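Local structure of phosphatidylglycerol lysyltransferase C-terminal domain-containing protein (Bacteroides thetaiotaomicron, 2HQY) at residues A[222-236]-A[253-267]. The protein is of unknown function but binds coenzyme A and belongs to the acetyltransferase-like family of phosphatidylglycerol lysyltransferase C-terminal domains. Residues are numbered along the deposited sequence; the frame is centred on the assembly and turned at random.
Sequences FGMPINHETFGVHVE and FANRIPEQYIYINRE
Strand 230-236 and strand 263-265 are the parallel pair of a beta-alpha-beta unit whose helix, 245-256, returns the chain between them, consistent with the acetyltransferase-like fold of the family. Tyr263 N donates to Glu229 O and Phe231 N to Tyr263 O, both at 3.0 Å; Asn265 N to Phe231 O and Val233 N to Asn265 O continue the ladder. On the side of the sheet that faces the helix, Phe231 carries the packing. With its CG anti to the backbone N (chi1 -166°), the ring is laid against Ile257, whose CG1 stands over one face 3.9 Å from the ring centroid in a CH-pi contact. The same ring turns its edge toward the face of Tyr261, the planes 62° apart, and meets the ring of Phe253 through CE2, 3.8 Å from Phe253 CE2. Gln260 CG sits over the centre of the other face of Tyr261, while Pro225 CG, from strand 216-227, approaches that ring obliquely, 3.5 Å from Tyr261 CZ. Val233 extends this apolar layer, its CG2 meeting Ile264 CG2.

Polar side chains close the C-terminal end of the pair. Glu236 and Arg266 form a salt bridge in which Arg266 NH2 donates to Glu236 OE1 at 3.1 Å and, more weakly, to OE2; water 3 also donates to OE1 of that carboxylate. Glu236 packs on Tyr246, a residue that binds coenzyme A, which places the ion pair beside the cofactor pocket. On the face that bears Thr230 and Tyr263, opposite Phe231, Asn265 OD1 accepts from Glu267 N in an Asx turn, and Asn33 ND2 is a second partner of Glu267 OE2. His234 ND1 donates to that oxygen at 2.8 Å, approaching from above the carboxylate plane, with the N-H bent to 136°.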
ATOM      1  N   PHE A 222      -9.669  17.291   7.818  1.00 10.55           N
ATOM      2  CA  PHE A 222     -10.541  16.757   6.789  1.00 11.15           C
ATOM      3  C   PHE A 222     -11.246  15.495   7.278  1.00 11.30           C
ATOM      4  O   PHE A 222     -10.854  14.881   8.316  1.00 10.90           O
ATOM      5  CB  PHE A 222      -9.798  16.533   5.451  1.00 10.27           C
ATOM      6  CG  PHE A 222      -8.661  15.543   5.495  1.00 10.48           C
ATOM      7  CD1 PHE A 222      -8.919  14.158   5.597  1.00 12.17           C
ATOM      8  CD2 PHE A 222      -7.350  15.977   5.282  1.00 12.54           C
ATOM      9  CE1 PHE A 222      -7.857  13.230   5.553  1.00 13.74           C
ATOM     10  CE2 PHE A 222      -6.286  15.065   5.249  1.00 11.12           C
ATOM     11  CZ  PHE A 222      -6.544  13.689   5.364  1.00 11.89           C
ATOM     12  N   GLY A 223     -12.306  15.138   6.560  1.00 11.21           N
ATOM     13  CA  GLY A 223     -13.082  13.951   6.870  1.00 10.77           C
ATOM     14  C   GLY A 223     -14.158  13.758   5.839  1.00 11.03           C
ATOM     15  O   GLY A 223     -14.206  14.459   4.825  1.00 11.19           O
ATOM     16  N   MET A 224     -15.001  12.762   6.079  1.00 11.96           N
ATOM     17  CA  MET A 224     -16.150  12.538   5.209  1.00 12.04           C
ATOM     18  C   MET A 224     -17.181  11.692   5.929  1.00 11.73           C
ATOM     19  O   MET A 224     -16.918  11.183   7.017  1.00 12.48           O
ATOM     20  CB  MET A 224     -15.709  11.863   3.867  1.00 11.80           C
ATOM     21  CG  MET A 224     -15.145  10.377   3.949  1.00 14.10           C
ATOM     22  SD  MET A 224     -14.641   9.708   2.328  1.00  6.80           S
ATOM     23  CE  MET A 224     -16.253   9.509   1.525  1.00 16.09           C
ATOM     24  N   PRO A 225     -18.364  11.507   5.326  1.00 12.86           N
ATOM     25  CA  PRO A 225     -19.381  10.671   5.983  1.00 12.91           C
ATOM     26  C   PRO A 225     -18.913   9.224   6.202  1.00 14.19           C
ATOM     27  O   PRO A 225     -18.153   8.671   5.379  1.00 14.99           O
ATOM     28  CB  PRO A 225     -20.558  10.713   4.977  1.00 12.81           C
ATOM     29  CG  PRO A 225     -20.362  12.039   4.284  1.00 13.49           C
ATOM     30  CD  PRO A 225     -18.866  12.069   4.065  1.00 13.26           C
ATOM     31  N   ILE A 226     -19.359   8.634   7.318  1.00 14.23           N
ATOM     32  CA  ILE A 226     -19.175   7.203   7.611  1.00 13.79           C
ATOM     33  C   ILE A 226     -20.485   6.472   7.304  1.00 13.62           C
ATOM     34  O   ILE A 226     -20.495   5.429   6.652  1.00 14.12           O
ATOM     35  CB  ILE A 226     -18.776   6.963   9.080  1.00 13.93           C
ATOM     36  CG1 ILE A 226     -17.348   7.473   9.332  1.00 13.32           C
ATOM     37  CG2 ILE A 226     -18.856   5.433   9.435  1.00 13.16           C
ATOM     38  CD1 ILE A 226     -17.112   7.866  10.844  1.00 12.99           C
ATOM     39  N   ASN A 227     -21.586   7.018   7.802  1.00 14.01           N
ATOM     40  CA  ASN A 227     -22.897   6.528   7.380  1.00 14.70           C
ATOM     41  C   ASN A 227     -23.850   7.706   7.237  1.00 15.43           C
ATOM     42  O   ASN A 227     -23.423   8.870   7.331  1.00 14.69           O
ATOM     43  CB  ASN A 227     -23.429   5.388   8.287  1.00 14.82           C
ATOM     44  CG  ASN A 227     -24.038   5.884   9.610  1.00 15.64           C
ATOM     45  OD1 ASN A 227     -23.927   7.055   9.976  1.00 15.05           O
ATOM     46  ND2 ASN A 227     -24.749   4.991  10.293  1.00 19.82           N
ATOM     47  N   HIS A 228     -25.124   7.426   7.011  1.00 16.37           N
ATOM     48  CA  HIS A 228     -26.113   8.457   6.723  1.00 17.11           C
ATOM     49  C   HIS A 228     -26.234   9.545   7.790  1.00 16.86           C
ATOM     50  O   HIS A 228     -26.595  10.629   7.487  1.00 18.63           O
ATOM     51  CB  HIS A 228     -27.459   7.840   6.427  1.00 17.43           C
ATOM     52  CG  HIS A 228     -28.087   7.216   7.615  1.00 18.62           C
ATOM     53  ND1 HIS A 228     -27.827   5.932   7.996  1.00 20.93           N
ATOM     54  CD2 HIS A 228     -28.927   7.710   8.532  1.00 18.89           C
ATOM     55  CE1 HIS A 228     -28.479   5.655   9.097  1.00 21.19           C
ATOM     56  NE2 HIS A 228     -29.161   6.718   9.438  1.00 20.18           N
ATOM     57  N   GLU A 229     -25.909   9.232   9.029  1.00 16.57           N
ATOM     58  CA  GLU A 229     -25.977  10.171  10.140  1.00 17.05           C
ATOM     59  C   GLU A 229     -24.680  10.423  10.950  1.00 16.19           C
ATOM     60  O   GLU A 229     -24.720  10.999  12.002  1.00 15.43           O
ATOM     61  CB  GLU A 229     -27.087   9.786  11.112  1.00 16.84           C
ATOM     62  CG  GLU A 229     -26.902   8.460  11.745  1.00 16.12           C
ATOM     63  CD  GLU A 229     -27.971   8.096  12.750  1.00 20.03           C
ATOM     64  OE1 GLU A 229     -28.938   8.813  12.864  1.00 24.88           O
ATOM     65  OE2 GLU A 229     -27.832   7.102  13.417  1.00 22.23           O
ATOM     66  N   THR A 230     -23.555   9.977  10.424  1.00 14.93           N
ATOM     67  CA  THR A 230     -22.270  10.078  11.123  1.00 14.67           C
ATOM     68  C   THR A 230     -21.208  10.581  10.149  1.00 13.68           C
ATOM     69  O   THR A 230     -21.008  10.002   9.084  1.00 13.78           O
ATOM     70  CB  THR A 230     -21.813   8.719  11.731  1.00 14.67           C
ATOM     71  OG1 THR A 230     -22.911   8.101  12.431  1.00 15.93           O
ATOM     72  CG2 THR A 230     -20.609   8.895  12.664  1.00 15.03           C
ATOM     73  N   PHE A 231     -20.574  11.686  10.515  1.00 13.02           N
ATOM     74  CA  PHE A 231     -19.459  12.239   9.734  1.00 13.98           C
ATOM     75  C   PHE A 231     -18.177  11.935  10.506  1.00 14.12           C
ATOM     76  O   PHE A 231     -18.138  12.125  11.729  1.00 15.81           O
ATOM     77  CB  PHE A 231     -19.650  13.746   9.606  1.00 14.02           C
ATOM     78  CG  PHE A 231     -18.761  14.383   8.569  1.00 15.81           C
ATOM     79  CD1 PHE A 231     -19.214  14.551   7.265  1.00 16.19           C
ATOM     80  CD2 PHE A 231     -17.464  14.775   8.888  1.00 15.95           C
ATOM     81  CE1 PHE A 231     -18.398  15.150   6.284  1.00 17.18           C
ATOM     82  CE2 PHE A 231     -16.628  15.369   7.921  1.00 14.83           C
ATOM     83  CZ  PHE A 231     -17.103  15.544   6.612  1.00 16.09           C
ATOM     84  N   GLY A 232     -17.117  11.527   9.816  1.00 13.44           N
ATOM     85  CA  GLY A 232     -15.865  11.199  10.497  1.00 13.69           C
ATOM     86  C   GLY A 232     -14.856  12.297  10.223  1.00 13.78           C
ATOM     87  O   GLY A 232     -14.660  12.699   9.078  1.00 14.44           O
ATOM     88  N   VAL A 233     -14.207  12.781  11.269  1.00 12.97           N
ATOM     89  CA  VAL A 233     -13.088  13.683  11.112  1.00 12.65           C
ATOM     90  C   VAL A 233     -11.823  12.824  11.205  1.00 13.08           C
ATOM     91  O   VAL A 233     -11.530  12.255  12.259  1.00 13.42           O
ATOM     92  CB  VAL A 233     -13.092  14.821  12.192  1.00 12.18           C
ATOM     93  CG1 VAL A 233     -11.884  15.736  12.007  1.00 13.21           C
ATOM     94  CG2 VAL A 233     -14.371  15.618  12.081  1.00 13.96           C
ATOM     95  N   HIS A 234     -11.096  12.705  10.101  1.00 11.88           N
ATOM     96  CA  HIS A 234      -9.970  11.742  10.024  1.00 13.17           C
ATOM     97  C   HIS A 234      -8.631  12.321  10.454  1.00 13.66           C
ATOM     98  O   HIS A 234      -7.762  11.594  10.947  1.00 13.59           O
ATOM     99  CB  HIS A 234      -9.843  11.123   8.617  1.00 13.39           C
ATOM    100  CG  HIS A 234     -11.114  10.498   8.124  1.00 14.55           C
ATOM    101  ND1 HIS A 234     -12.042   9.943   8.986  1.00 16.87           N
ATOM    102  CD2 HIS A 234     -11.629  10.363   6.877  1.00 15.72           C
ATOM    103  CE1 HIS A 234     -13.086   9.522   8.286  1.00 18.46           C
ATOM    104  NE2 HIS A 234     -12.853   9.752   7.004  1.00 16.69           N
ATOM    105  N   VAL A 235      -8.436  13.613  10.211  1.00 13.44           N
ATOM    106  CA  VAL A 235      -7.140  14.258  10.442  1.00 13.83           C
ATOM    107  C   VAL A 235      -7.425  15.639  10.997  1.00 14.27           C
ATOM    108  O   VAL A 235      -8.355  16.316  10.534  1.00 12.80           O
ATOM    109  CB  VAL A 235      -6.323  14.392   9.075  1.00 14.07           C
ATOM    110  CG1 VAL A 235      -5.168  15.366   9.162  1.00 17.30           C
ATOM    111  CG2 VAL A 235      -5.774  12.987   8.595  1.00 16.84           C
ATOM    112  N   GLU A 236      -6.625  16.038  11.983  1.00 13.62           N
ATOM    113  CA  GLU A 236      -6.566  17.421  12.422  1.00 15.14           C
ATOM    114  C   GLU A 236      -5.132  17.738  12.834  1.00 14.54           C
ATOM    115  O   GLU A 236      -4.572  17.065  13.713  1.00 15.42           O
ATOM    116  CB  GLU A 236      -7.542  17.613  13.596  1.00 14.78           C
ATOM    117  CG  GLU A 236      -7.888  19.044  13.926  1.00 17.78           C
ATOM    118  CD  GLU A 236      -8.856  19.110  15.106  1.00 17.71           C
ATOM    119  OE1 GLU A 236     -10.045  19.432  14.881  1.00 19.58           O
ATOM    120  OE2 GLU A 236      -8.433  18.778  16.242  1.00 17.58           O
ATOM    121  N   PHE A 253     -14.838  23.832  11.191  1.00 13.18           N
ATOM    122  CA  PHE A 253     -15.166  22.727  10.311  1.00 13.54           C
ATOM    123  C   PHE A 253     -16.466  22.029  10.757  1.00 13.96           C
ATOM    124  O   PHE A 253     -17.241  21.615   9.898  1.00 13.97           O
ATOM    125  CB  PHE A 253     -13.983  21.753  10.197  1.00 13.61           C
ATOM    126  CG  PHE A 253     -14.217  20.620   9.210  1.00 13.81           C
ATOM    127  CD1 PHE A 253     -14.511  20.890   7.875  1.00 14.90           C
ATOM    128  CD2 PHE A 253     -14.138  19.301   9.628  1.00 15.38           C
ATOM    129  CE1 PHE A 253     -14.712  19.855   6.956  1.00 15.96           C
ATOM    130  CE2 PHE A 253     -14.344  18.244   8.727  1.00 14.56           C
ATOM    131  CZ  PHE A 253     -14.622  18.532   7.383  1.00 17.26           C
ATOM    132  N   ALA A 254     -16.722  21.956  12.069  1.00 13.14           N
ATOM    133  CA  ALA A 254     -17.974  21.334  12.573  1.00 13.94           C
ATOM    134  C   ALA A 254     -19.175  22.066  11.952  1.00 14.24           C
ATOM    135  O   ALA A 254     -20.168  21.453  11.543  1.00 14.79           O
ATOM    136  CB  ALA A 254     -18.025  21.360  14.114  1.00 13.14           C
ATOM    137  N   ASN A 255     -19.042  23.381  11.835  1.00 14.54           N
ATOM    138  CA  ASN A 255     -20.098  24.191  11.229  1.00 15.77           C
ATOM    139  C   ASN A 255     -20.327  23.987   9.736  1.00 16.76           C
ATOM    140  O   ASN A 255     -21.389  24.373   9.197  1.00 17.40           O
ATOM    141  CB  ASN A 255     -19.909  25.659  11.609  1.00 15.53           C
ATOM    142  CG  ASN A 255     -20.489  25.946  12.990  1.00 17.65           C
ATOM    143  OD1 ASN A 255     -21.720  26.070  13.154  1.00 17.41           O
ATOM    144  ND2 ASN A 255     -19.628  26.013  13.988  1.00 15.35           N
ATOM    145  N   ARG A 256     -19.334  23.399   9.072  1.00 16.31           N
ATOM    146  CA  ARG A 256     -19.417  23.076   7.637  1.00 16.94           C
ATOM    147  C   ARG A 256     -19.964  21.659   7.381  1.00 17.85           C
ATOM    148  O   ARG A 256     -20.396  21.337   6.270  1.00 18.44           O
ATOM    149  CB  ARG A 256     -18.041  23.231   6.984  1.00 17.40           C
ATOM    150  CG  ARG A 256     -17.428  24.639   7.107  1.00 15.67           C
ATOM    151  CD  ARG A 256     -18.350  25.740   6.525  1.00 17.21           C
ATOM    152  NE  ARG A 256     -17.640  27.024   6.511  1.00 14.32           N
ATOM    153  CZ  ARG A 256     -17.077  27.609   5.455  1.00 12.99           C
ATOM    154  NH1 ARG A 256     -17.179  27.086   4.228  1.00 12.67           N
ATOM    155  NH2 ARG A 256     -16.452  28.774   5.643  1.00 14.23           N
ATOM    156  N   ILE A 257     -19.945  20.812   8.402  1.00 17.13           N
ATOM    157  CA  ILE A 257     -20.481  19.463   8.264  1.00 17.44           C
ATOM    158  C   ILE A 257     -22.012  19.549   8.132  1.00 18.81           C
ATOM    159  O   ILE A 257     -22.666  20.206   8.963  1.00 18.51           O
ATOM    160  CB  ILE A 257     -20.076  18.585   9.493  1.00 16.61           C
ATOM    161  CG1 ILE A 257     -18.561  18.306   9.471  1.00 15.99           C
ATOM    162  CG2 ILE A 257     -20.931  17.291   9.529  1.00 16.25           C
ATOM    163  CD1 ILE A 257     -18.007  17.686  10.789  1.00 18.24           C
ATOM    164  N   PRO A 258     -22.577  18.952   7.064  1.00 19.65           N
ATOM    165  CA  PRO A 258     -24.021  19.010   6.807  1.00 20.66           C
ATOM    166  C   PRO A 258     -24.865  18.525   7.999  1.00 20.98           C
ATOM    167  O   PRO A 258     -24.459  17.606   8.705  1.00 20.49           O
ATOM    168  CB  PRO A 258     -24.181  18.090   5.599  1.00 20.53           C
ATOM    169  CG  PRO A 258     -22.866  18.218   4.870  1.00 21.24           C
ATOM    170  CD  PRO A 258     -21.868  18.222   5.994  1.00 20.40           C
ATOM    171  N   GLU A 259     -26.032  19.134   8.204  1.00 22.20           N
ATOM    172  CA  GLU A 259     -26.849  18.890   9.406  1.00 23.62           C
ATOM    173  C   GLU A 259     -27.378  17.465   9.547  1.00 22.25           C
ATOM    174  O   GLU A 259     -27.652  17.035  10.659  1.00 22.58           O
ATOM    175  CB  GLU A 259     -28.002  19.915   9.556  1.00 23.59           C
ATOM    176  CG  GLU A 259     -27.527  21.268  10.124  1.00 26.54           C
ATOM    177  CD  GLU A 259     -28.624  22.097  10.809  1.00 28.31           C
ATOM    178  OE1 GLU A 259     -28.282  22.800  11.797  1.00 33.09           O
ATOM    179  OE2 GLU A 259     -29.810  22.067  10.373  1.00 30.93           O
ATOM    180  N   GLN A 260     -27.500  16.730   8.442  1.00 21.61           N
ATOM    181  CA  GLN A 260     -27.989  15.345   8.519  1.00 21.09           C
ATOM    182  C   GLN A 260     -27.036  14.438   9.316  1.00 19.63           C
ATOM    183  O   GLN A 260     -27.434  13.393   9.833  1.00 18.22           O
ATOM    184  CB  GLN A 260     -28.264  14.759   7.130  1.00 21.60           C
ATOM    185  CG  GLN A 260     -27.037  14.554   6.239  1.00 24.48           C
ATOM    186  CD  GLN A 260     -26.911  15.621   5.155  1.00 29.16           C
ATOM    187  OE1 GLN A 260     -26.461  15.323   4.050  1.00 32.84           O
ATOM    188  NE2 GLN A 260     -27.330  16.852   5.453  1.00 28.82           N
ATOM    189  N   TYR A 261     -25.771  14.852   9.419  1.00 18.90           N
ATOM    190  CA  TYR A 261     -24.795  14.109  10.234  1.00 18.61           C
ATOM    191  C   TYR A 261     -24.918  14.551  11.679  1.00 19.47           C
ATOM    192  O   TYR A 261     -24.240  15.483  12.116  1.00 21.07           O
ATOM    193  CB  TYR A 261     -23.362  14.292   9.671  1.00 17.77           C
ATOM    194  CG  TYR A 261     -23.341  13.905   8.220  1.00 17.00           C
ATOM    195  CD1 TYR A 261     -23.530  12.567   7.837  1.00 15.55           C
ATOM    196  CD2 TYR A 261     -23.181  14.865   7.227  1.00 16.14           C
ATOM    197  CE1 TYR A 261     -23.554  12.199   6.507  1.00 15.47           C
ATOM    198  CE2 TYR A 261     -23.180  14.503   5.866  1.00 16.59           C
ATOM    199  CZ  TYR A 261     -23.381  13.177   5.531  1.00 18.70           C
ATOM    200  OH  TYR A 261     -23.424  12.827   4.222  1.00 18.12           O
ATOM    201  N   ILE A 262     -25.818  13.882  12.396  1.00 18.71           N
ATOM    202  CA  ILE A 262     -26.100  14.113  13.809  1.00 19.72           C
ATOM    203  C   ILE A 262     -24.869  13.874  14.674  1.00 18.26           C
ATOM    204  O   ILE A 262     -24.677  14.562  15.683  1.00 17.85           O
ATOM    205  CB  ILE A 262     -27.294  13.189  14.267  1.00 19.98           C
ATOM    206  CG1 ILE A 262     -28.615  13.758  13.739  1.00 25.46           C
ATOM    207  CG2 ILE A 262     -27.437  13.124  15.768  1.00 22.68           C
ATOM    208  CD1 ILE A 262     -28.982  13.314  12.377  1.00 28.12           C
ATOM    209  N   TYR A 263     -24.046  12.898  14.268  1.00 17.44           N
ATOM    210  CA  TYR A 263     -22.899  12.460  15.052  1.00 17.59           C
ATOM    211  C   TYR A 263     -21.605  12.799  14.344  1.00 16.68           C
ATOM    212  O   TYR A 263     -21.530  12.755  13.115  1.00 17.20           O
ATOM    213  CB  TYR A 263     -22.946  10.953  15.287  1.00 17.96           C
ATOM    214  CG  TYR A 263     -24.202  10.547  15.990  1.00 19.33           C
ATOM    215  CD1 TYR A 263     -24.383  10.861  17.326  1.00 19.50           C
ATOM    216  CD2 TYR A 263     -25.218   9.894  15.309  1.00 19.30           C
ATOM    217  CE1 TYR A 263     -25.566  10.521  17.990  1.00 21.86           C
ATOM    218  CE2 TYR A 263     -26.405   9.541  15.963  1.00 20.84           C
ATOM    219  CZ  TYR A 263     -26.556   9.859  17.301  1.00 19.74           C
ATOM    220  OH  TYR A 263     -27.708   9.513  17.969  1.00 22.47           O
ATOM    221  N   ILE A 264     -20.589  13.126  15.135  1.00 16.53           N
ATOM    222  CA  ILE A 264     -19.248  13.351  14.572  1.00 16.44           C
ATOM    223  C   ILE A 264     -18.326  12.334  15.246  1.00 16.30           C
ATOM    224  O   ILE A 264     -18.249  12.280  16.470  1.00 16.96           O
ATOM    225  CB  ILE A 264     -18.709  14.781  14.814  1.00 15.40           C
ATOM    226  CG1 ILE A 264     -19.576  15.848  14.132  1.00 17.05           C
ATOM    227  CG2 ILE A 264     -17.248  14.860  14.277  1.00 15.24           C
ATOM    228  CD1 ILE A 264     -19.129  17.294  14.459  1.00 18.07           C
ATOM    229  N   ASN A 265     -17.675  11.492  14.447  1.00 16.04           N
ATOM    230  CA  ASN A 265     -16.737  10.505  14.967  1.00 15.94           C
ATOM    231  C   ASN A 265     -15.304  11.059  14.783  1.00 15.76           C
ATOM    232  O   ASN A 265     -14.824  11.235  13.641  1.00 15.89           O
ATOM    233  CB  ASN A 265     -16.929   9.171  14.216  1.00 16.07           C
ATOM    234  CG  ASN A 265     -16.030   8.043  14.744  1.00 17.30           C
ATOM    235  OD1 ASN A 265     -14.916   8.280  15.224  1.00 16.79           O
ATOM    236  ND2 ASN A 265     -16.513   6.800  14.631  1.00 15.50           N
ATOM    237  N   ARG A 266     -14.634  11.355  15.895  1.00 16.05           N
ATOM    238  CA  ARG A 266     -13.247  11.888  15.854  1.00 16.58           C
ATOM    239  C   ARG A 266     -12.192  10.829  16.194  1.00 16.23           C
ATOM    240  O   ARG A 266     -11.067  11.156  16.582  1.00 17.15           O
ATOM    241  CB  ARG A 266     -13.113  13.139  16.745  1.00 16.13           C
ATOM    242  CG  ARG A 266     -14.032  14.278  16.279  1.00 17.13           C
ATOM    243  CD  ARG A 266     -14.014  15.516  17.176  1.00 18.55           C
ATOM    244  NE  ARG A 266     -12.654  16.016  17.351  1.00 16.86           N
ATOM    245  CZ  ARG A 266     -12.004  16.822  16.522  1.00 21.34           C
ATOM    246  NH1 ARG A 266     -12.572  17.297  15.416  1.00 21.92           N
ATOM    247  NH2 ARG A 266     -10.758  17.151  16.833  1.00 23.63           N
ATOM    248  N   GLU A 267     -12.564   9.559  16.051  1.00 16.07           N
ATOM    249  CA  GLU A 267     -11.611   8.436  16.064  1.00 16.45           C
ATOM    250  C   GLU A 267     -11.026   8.139  17.453  1.00 17.32           C
ATOM    251  O   GLU A 267     -11.647   8.449  18.475  1.00 16.99           O
ATOM    252  CB  GLU A 267     -10.548   8.570  14.928  1.00 16.99           C
ATOM    253  CG  GLU A 267     -11.228   9.019  13.612  1.00 15.92           C
ATOM    254  CD  GLU A 267     -10.446   8.711  12.330  1.00 16.27           C
ATOM    255  OE1 GLU A 267      -9.206   8.591  12.366  1.00 19.11           O
ATOM    256  OE2 GLU A 267     -11.105   8.571  11.267  1.00 19.66           O
TER
HETATM  257  O   HOH W   1      -9.178  12.094  13.973  1.00 34.78           O
HETATM  258  O   HOH W   2      -7.376  10.414  13.290  1.00 36.36           O
HETATM  259  O   HOH W   3     -11.609  19.196  12.880  1.00 20.91           O